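Local coordinates for yncA (Salmonella typhimurium, PDB 3DR6), which probably transfers an acetyl group from acetyl-coenzyme A to an as yet unidentified acceptor, as other GNAT-family acetyltransferases do, at residues P55-A69 against L99-A111. Numbering follows the deposited sequence.
Sequences PVLVSEENGVVTGYA and LGRKLLSRLIDEA
L103 lies across the 56-61/64-69 hairpin and touches both strands: its CD1 sits 3.7 Å from S59 OG and also nears the backbone of G67 and Y68, its CD2 approaches the backbone of V58 and S59, and its CB meets A69 CB at 4.0 Å. One helical turn beyond L103, R106 and L107 receive L57: its CD1 presses against R106 CG at 3.4 Å and reaches L107 CD1 at 3.9 Å. L57 CD2 lies over the centre of one R106 guanidinium face, 4.2 Å above its plane. That group is steadied from its edge, where NE and NH2 both grip E110 OE2, the NE bond measuring 2.9 Å at 156° and lying in the guanidinium plane. E110 in turn packs its CB 3.7 Å from P55 CG. At the other end, L99 CD1 meets T66 OG1, a hydroxyl hydrogen-bonded to S59 OG (2.9 Å). The axis of helix segment 99-111 runs 30° from that of strand 64-69, and helix 99-113 packs on one face of the central GNAT sheet, consistent with the family's helix after the acetyl-CoA-binding loop; F8 of strand 5-8 makes a cation-pi contact with R106, while V88 of strand 83-90 touches L103 and A69.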
loop_
_atom_site.group_PDB
_atom_site.type_symbol
_atom_site.label_atom_id
_atom_site.label_comp_id
_atom_site.label_asym_id
_atom_site.label_seq_id
_atom_site.Cartn_x
_atom_site.Cartn_y
_atom_site.Cartn_z
ATOM N N PRO C 55 -12.919 -7.892 -11.074
ATOM C CA PRO C 55 -12.960 -9.183 -11.755
ATOM C C PRO C 55 -12.180 -10.261 -11.016
ATOM O O PRO C 55 -11.148 -9.980 -10.372
ATOM C CB PRO C 55 -12.334 -8.876 -13.118
ATOM C CG PRO C 55 -11.270 -7.803 -12.780
ATOM C CD PRO C 55 -11.877 -6.996 -11.635
ATOM N N VAL C 56 -12.700 -11.486 -11.075
ATOM C CA VAL C 56 -11.924 -12.666 -10.728
ATOM C C VAL C 56 -11.966 -13.533 -11.986
ATOM O O VAL C 56 -13.050 -13.933 -12.432
ATOM C CB VAL C 56 -12.468 -13.411 -9.466
ATOM C CG1 VAL C 56 -11.582 -14.619 -9.132
ATOM C CG2 VAL C 56 -12.536 -12.462 -8.240
ATOM N N LEU C 57 -10.798 -13.754 -12.593
ATOM C CA LEU C 57 -10.683 -14.550 -13.827
ATOM C C LEU C 57 -10.048 -15.896 -13.517
ATOM O O LEU C 57 -9.228 -16.007 -12.597
ATOM C CB LEU C 57 -9.800 -13.837 -14.850
ATOM C CG LEU C 57 -10.202 -12.410 -15.253
ATOM C CD1 LEU C 57 -9.083 -11.756 -16.050
ATOM C CD2 LEU C 57 -11.525 -12.396 -16.013
ATOM N N VAL C 58 -10.412 -16.919 -14.288
ATOM C CA VAL C 58 -9.657 -18.170 -14.242
ATOM C C VAL C 58 -9.203 -18.546 -15.638
ATOM O O VAL C 58 -9.919 -18.275 -16.618
ATOM C CB VAL C 58 -10.456 -19.357 -13.617
ATOM C CG1 VAL C 58 -10.705 -19.121 -12.130
ATOM C CG2 VAL C 58 -11.755 -19.587 -14.366
ATOM N N SER C 59 -8.023 -19.173 -15.727
ATOM C CA SER C 59 -7.649 -19.934 -16.917
ATOM C C SER C 59 -8.093 -21.402 -16.757
ATOM O O SER C 59 -8.070 -21.969 -15.659
ATOM C CB SER C 59 -6.148 -19.845 -17.238
ATOM O OG SER C 59 -5.332 -20.066 -16.102
ATOM N N GLU C 60 -8.512 -22.003 -17.864
ATOM C CA GLU C 60 -9.046 -23.352 -17.834
ATOM C C GLU C 60 -8.481 -24.117 -19.038
ATOM O O GLU C 60 -8.273 -23.540 -20.112
ATOM C CB GLU C 60 -10.570 -23.273 -17.890
ATOM C CG GLU C 60 -11.353 -24.525 -17.516
ATOM C CD GLU C 60 -12.858 -24.305 -17.667
ATOM O OE1 GLU C 60 -13.285 -23.157 -17.906
ATOM O OE2 GLU C 60 -13.626 -25.282 -17.571
ATOM N N GLU C 61 -8.218 -25.405 -18.834
ATOM C CA GLU C 61 -7.740 -26.317 -19.874
ATOM C C GLU C 61 -8.338 -27.684 -19.554
ATOM O O GLU C 61 -8.151 -28.207 -18.439
ATOM C CB GLU C 61 -6.211 -26.381 -19.848
ATOM C CG GLU C 61 -5.548 -27.245 -20.941
ATOM C CD GLU C 61 -4.059 -27.447 -20.666
ATOM O OE1 GLU C 61 -3.334 -26.436 -20.536
ATOM O OE2 GLU C 61 -3.617 -28.613 -20.539
ATOM N N ASN C 62 -9.076 -28.242 -20.517
ATOM C CA ASN C 62 -9.724 -29.539 -20.359
ATOM C C ASN C 62 -10.542 -29.585 -19.065
ATOM O O ASN C 62 -10.534 -30.583 -18.346
ATOM C CB ASN C 62 -8.680 -30.667 -20.405
ATOM C CG ASN C 62 -9.245 -31.981 -20.959
ATOM O OD1 ASN C 62 -10.226 -31.996 -21.705
ATOM N ND2 ASN C 62 -8.602 -33.094 -20.595
ATOM N N GLY C 63 -11.232 -28.485 -18.770
ATOM C CA GLY C 63 -12.037 -28.386 -17.558
ATOM C C GLY C 63 -11.292 -28.181 -16.239
ATOM O O GLY C 63 -11.924 -28.137 -15.176
ATOM N N VAL C 64 -9.963 -28.060 -16.282
ATOM C CA VAL C 64 -9.166 -27.866 -15.058
ATOM C C VAL C 64 -8.755 -26.384 -14.946
ATOM O O VAL C 64 -8.302 -25.785 -15.930
ATOM C CB VAL C 64 -7.914 -28.798 -15.017
ATOM C CG1 VAL C 64 -7.044 -28.510 -13.773
ATOM C CG2 VAL C 64 -8.339 -30.301 -15.075
ATOM N N VAL C 65 -8.952 -25.801 -13.767
ATOM C CA VAL C 65 -8.496 -24.423 -13.508
ATOM C C VAL C 65 -6.967 -24.445 -13.364
ATOM O O VAL C 65 -6.433 -25.080 -12.468
ATOM C CB VAL C 65 -9.187 -23.807 -12.250
ATOM C CG1 VAL C 65 -8.563 -22.440 -11.878
ATOM C CG2 VAL C 65 -10.699 -23.639 -12.502
ATOM N N THR C 66 -6.278 -23.767 -14.269
ATOM C CA THR C 66 -4.806 -23.769 -14.342
ATOM C C THR C 66 -4.166 -22.500 -13.762
ATOM O O THR C 66 -2.927 -22.403 -13.616
ATOM C CB THR C 66 -4.349 -23.924 -15.804
ATOM O OG1 THR C 66 -4.994 -22.917 -16.584
ATOM C CG2 THR C 66 -4.715 -25.308 -16.365
ATOM N N GLY C 67 -5.005 -21.511 -13.449
ATOM C CA GLY C 67 -4.531 -20.231 -12.927
ATOM C C GLY C 67 -5.689 -19.308 -12.629
ATOM O O GLY C 67 -6.820 -19.555 -13.048
ATOM N N TYR C 68 -5.411 -18.230 -11.905
ATOM C CA TYR C 68 -6.425 -17.224 -11.679
ATOM C C TYR C 68 -5.802 -15.837 -11.539
ATOM O O TYR C 68 -4.587 -15.698 -11.281
ATOM C CB TYR C 68 -7.308 -17.573 -10.465
ATOM C CG TYR C 68 -6.727 -17.248 -9.093
ATOM C CD1 TYR C 68 -5.924 -18.174 -8.410
ATOM C CD2 TYR C 68 -7.010 -16.028 -8.462
ATOM C CE1 TYR C 68 -5.413 -17.893 -7.157
ATOM C CE2 TYR C 68 -6.494 -15.736 -7.196
ATOM C CZ TYR C 68 -5.700 -16.668 -6.555
ATOM O OH TYR C 68 -5.195 -16.385 -5.296
ATOM N N ALA C 69 -6.638 -14.821 -11.723
ATOM C CA ALA C 69 -6.184 -13.426 -11.661
ATOM C C ALA C 69 -7.295 -12.543 -11.108
ATOM O O ALA C 69 -8.491 -12.797 -11.330
ATOM C CB ALA C 69 -5.750 -12.942 -13.034
ATOM N N LEU C 99 0.580 -18.628 -19.425
ATOM C CA LEU C 99 -0.750 -18.336 -18.852
ATOM C C LEU C 99 -0.761 -17.036 -18.069
ATOM O O LEU C 99 -1.728 -16.305 -18.113
ATOM C CB LEU C 99 -1.252 -19.468 -17.951
ATOM C CG LEU C 99 -1.527 -20.793 -18.651
ATOM C CD1 LEU C 99 -1.711 -21.885 -17.597
ATOM C CD2 LEU C 99 -2.753 -20.682 -19.580
ATOM N N GLY C 100 0.303 -16.778 -17.308
ATOM C CA GLY C 100 0.392 -15.549 -16.532
ATOM C C GLY C 100 0.157 -14.306 -17.386
ATOM O O GLY C 100 -0.620 -13.405 -17.010
ATOM N N ARG C 101 0.827 -14.259 -18.536
ATOM C CA ARG C 101 0.732 -13.070 -19.396
ATOM C C ARG C 101 -0.675 -12.943 -19.981
ATOM O O ARG C 101 -1.236 -11.849 -20.070
ATOM C CB ARG C 101 1.769 -13.129 -20.521
ATOM C CG ARG C 101 1.902 -11.798 -21.281
ATOM C CD ARG C 101 2.785 -11.904 -22.517
ATOM N NE ARG C 101 3.025 -10.572 -23.094
ATOM C CZ ARG C 101 2.142 -9.861 -23.794
ATOM N NH1 ARG C 101 0.909 -10.314 -24.035
ATOM N NH2 ARG C 101 2.489 -8.663 -24.251
ATOM N N LYS C 102 -1.239 -14.073 -20.401
ATOM C CA LYS C 102 -2.594 -14.085 -20.967
ATOM C C LYS C 102 -3.656 -13.642 -19.948
ATOM O O LYS C 102 -4.558 -12.865 -20.284
ATOM C CB LYS C 102 -2.922 -15.464 -21.534
ATOM C CG LYS C 102 -2.104 -15.790 -22.812
ATOM C CD LYS C 102 -2.392 -17.189 -23.341
ATOM C CE LYS C 102 -1.627 -17.420 -24.638
ATOM N NZ LYS C 102 -1.684 -18.853 -25.101
ATOM N N LEU C 103 -3.545 -14.158 -18.717
ATOM C CA LEU C 103 -4.387 -13.722 -17.604
ATOM C C LEU C 103 -4.249 -12.220 -17.357
ATOM O O LEU C 103 -5.244 -11.505 -17.225
ATOM C CB LEU C 103 -4.030 -14.487 -16.315
ATOM C CG LEU C 103 -4.668 -15.884 -16.307
ATOM C CD1 LEU C 103 -4.053 -16.752 -15.206
ATOM C CD2 LEU C 103 -6.208 -15.750 -16.162
ATOM N N LEU C 104 -3.008 -11.763 -17.295
ATOM C CA LEU C 104 -2.738 -10.355 -17.003
ATOM C C LEU C 104 -3.297 -9.438 -18.103
ATOM O O LEU C 104 -3.867 -8.392 -17.800
ATOM C CB LEU C 104 -1.245 -10.108 -16.730
ATOM C CG LEU C 104 -0.889 -8.664 -16.344
ATOM C CD1 LEU C 104 -1.752 -8.123 -15.185
ATOM C CD2 LEU C 104 0.612 -8.568 -15.998
ATOM N N SER C 105 -3.152 -9.858 -19.361
ATOM C CA SER C 105 -3.680 -9.083 -20.494
ATOM C C SER C 105 -5.194 -8.910 -20.366
ATOM O O SER C 105 -5.711 -7.796 -20.453
ATOM C CB SER C 105 -3.317 -9.733 -21.836
ATOM O OG SER C 105 -3.584 -8.851 -22.914
ATOM N N ARG C 106 -5.895 -10.013 -20.119
ATOM C CA ARG C 106 -7.348 -9.971 -19.921
ATOM C C ARG C 106 -7.727 -9.067 -18.726
ATOM O O ARG C 106 -8.665 -8.249 -18.817
ATOM C CB ARG C 106 -7.913 -11.376 -19.748
ATOM C CG ARG C 106 -9.418 -11.427 -19.419
ATOM C CD ARG C 106 -10.317 -10.806 -20.518
ATOM N NE ARG C 106 -11.705 -10.710 -20.049
ATOM C CZ ARG C 106 -12.576 -11.728 -20.042
ATOM N NH1 ARG C 106 -12.231 -12.938 -20.486
ATOM N NH2 ARG C 106 -13.807 -11.540 -19.585
ATOM N N LEU C 107 -6.973 -9.190 -17.631
ATOM C CA LEU C 107 -7.179 -8.371 -16.429
ATOM C C LEU C 107 -7.127 -6.866 -16.724
ATOM O O LEU C 107 -7.963 -6.090 -16.249
ATOM C CB LEU C 107 -6.129 -8.731 -15.370
ATOM C CG LEU C 107 -6.484 -8.393 -13.933
ATOM C CD1 LEU C 107 -7.733 -9.214 -13.474
ATOM C CD2 LEU C 107 -5.263 -8.614 -13.031
ATOM N N ILE C 108 -6.148 -6.477 -17.527
ATOM C CA ILE C 108 -5.953 -5.076 -17.916
ATOM C C ILE C 108 -7.192 -4.528 -18.634
ATOM O O ILE C 108 -7.603 -3.402 -18.390
ATOM C CB ILE C 108 -4.710 -4.925 -18.815
ATOM C CG1 ILE C 108 -3.434 -5.091 -17.993
ATOM C CG2 ILE C 108 -4.703 -3.576 -19.543
ATOM C CD1 ILE C 108 -2.200 -5.490 -18.825
ATOM N N ASP C 109 -7.778 -5.349 -19.500
ATOM C CA ASP C 109 -8.999 -5.006 -20.211
ATOM C C ASP C 109 -10.125 -4.743 -19.231
ATOM O O ASP C 109 -10.873 -3.778 -19.392
ATOM C CB ASP C 109 -9.420 -6.164 -21.118
ATOM C CG ASP C 109 -8.492 -6.357 -22.296
ATOM O OD1 ASP C 109 -7.796 -5.404 -22.686
ATOM O OD2 ASP C 109 -8.477 -7.486 -22.838
ATOM N N GLU C 110 -10.232 -5.604 -18.215
ATOM C CA GLU C 110 -11.266 -5.472 -17.188
ATOM C C GLU C 110 -11.033 -4.216 -16.375
ATOM O O GLU C 110 -11.981 -3.525 -16.043
ATOM C CB GLU C 110 -11.352 -6.711 -16.285
ATOM C CG GLU C 110 -11.789 -8.009 -17.001
ATOM C CD GLU C 110 -13.120 -7.900 -17.742
ATOM O OE1 GLU C 110 -14.024 -7.149 -17.288
ATOM O OE2 GLU C 110 -13.256 -8.576 -18.788
ATOM N N ALA C 111 -9.769 -3.902 -16.091
ATOM C CA ALA C 111 -9.420 -2.665 -15.388
ATOM C C ALA C 111 -9.898 -1.416 -16.159
ATOM O O ALA C 111 -10.499 -0.514 -15.575
ATOM C CB ALA C 111 -7.900 -2.611 -15.093
#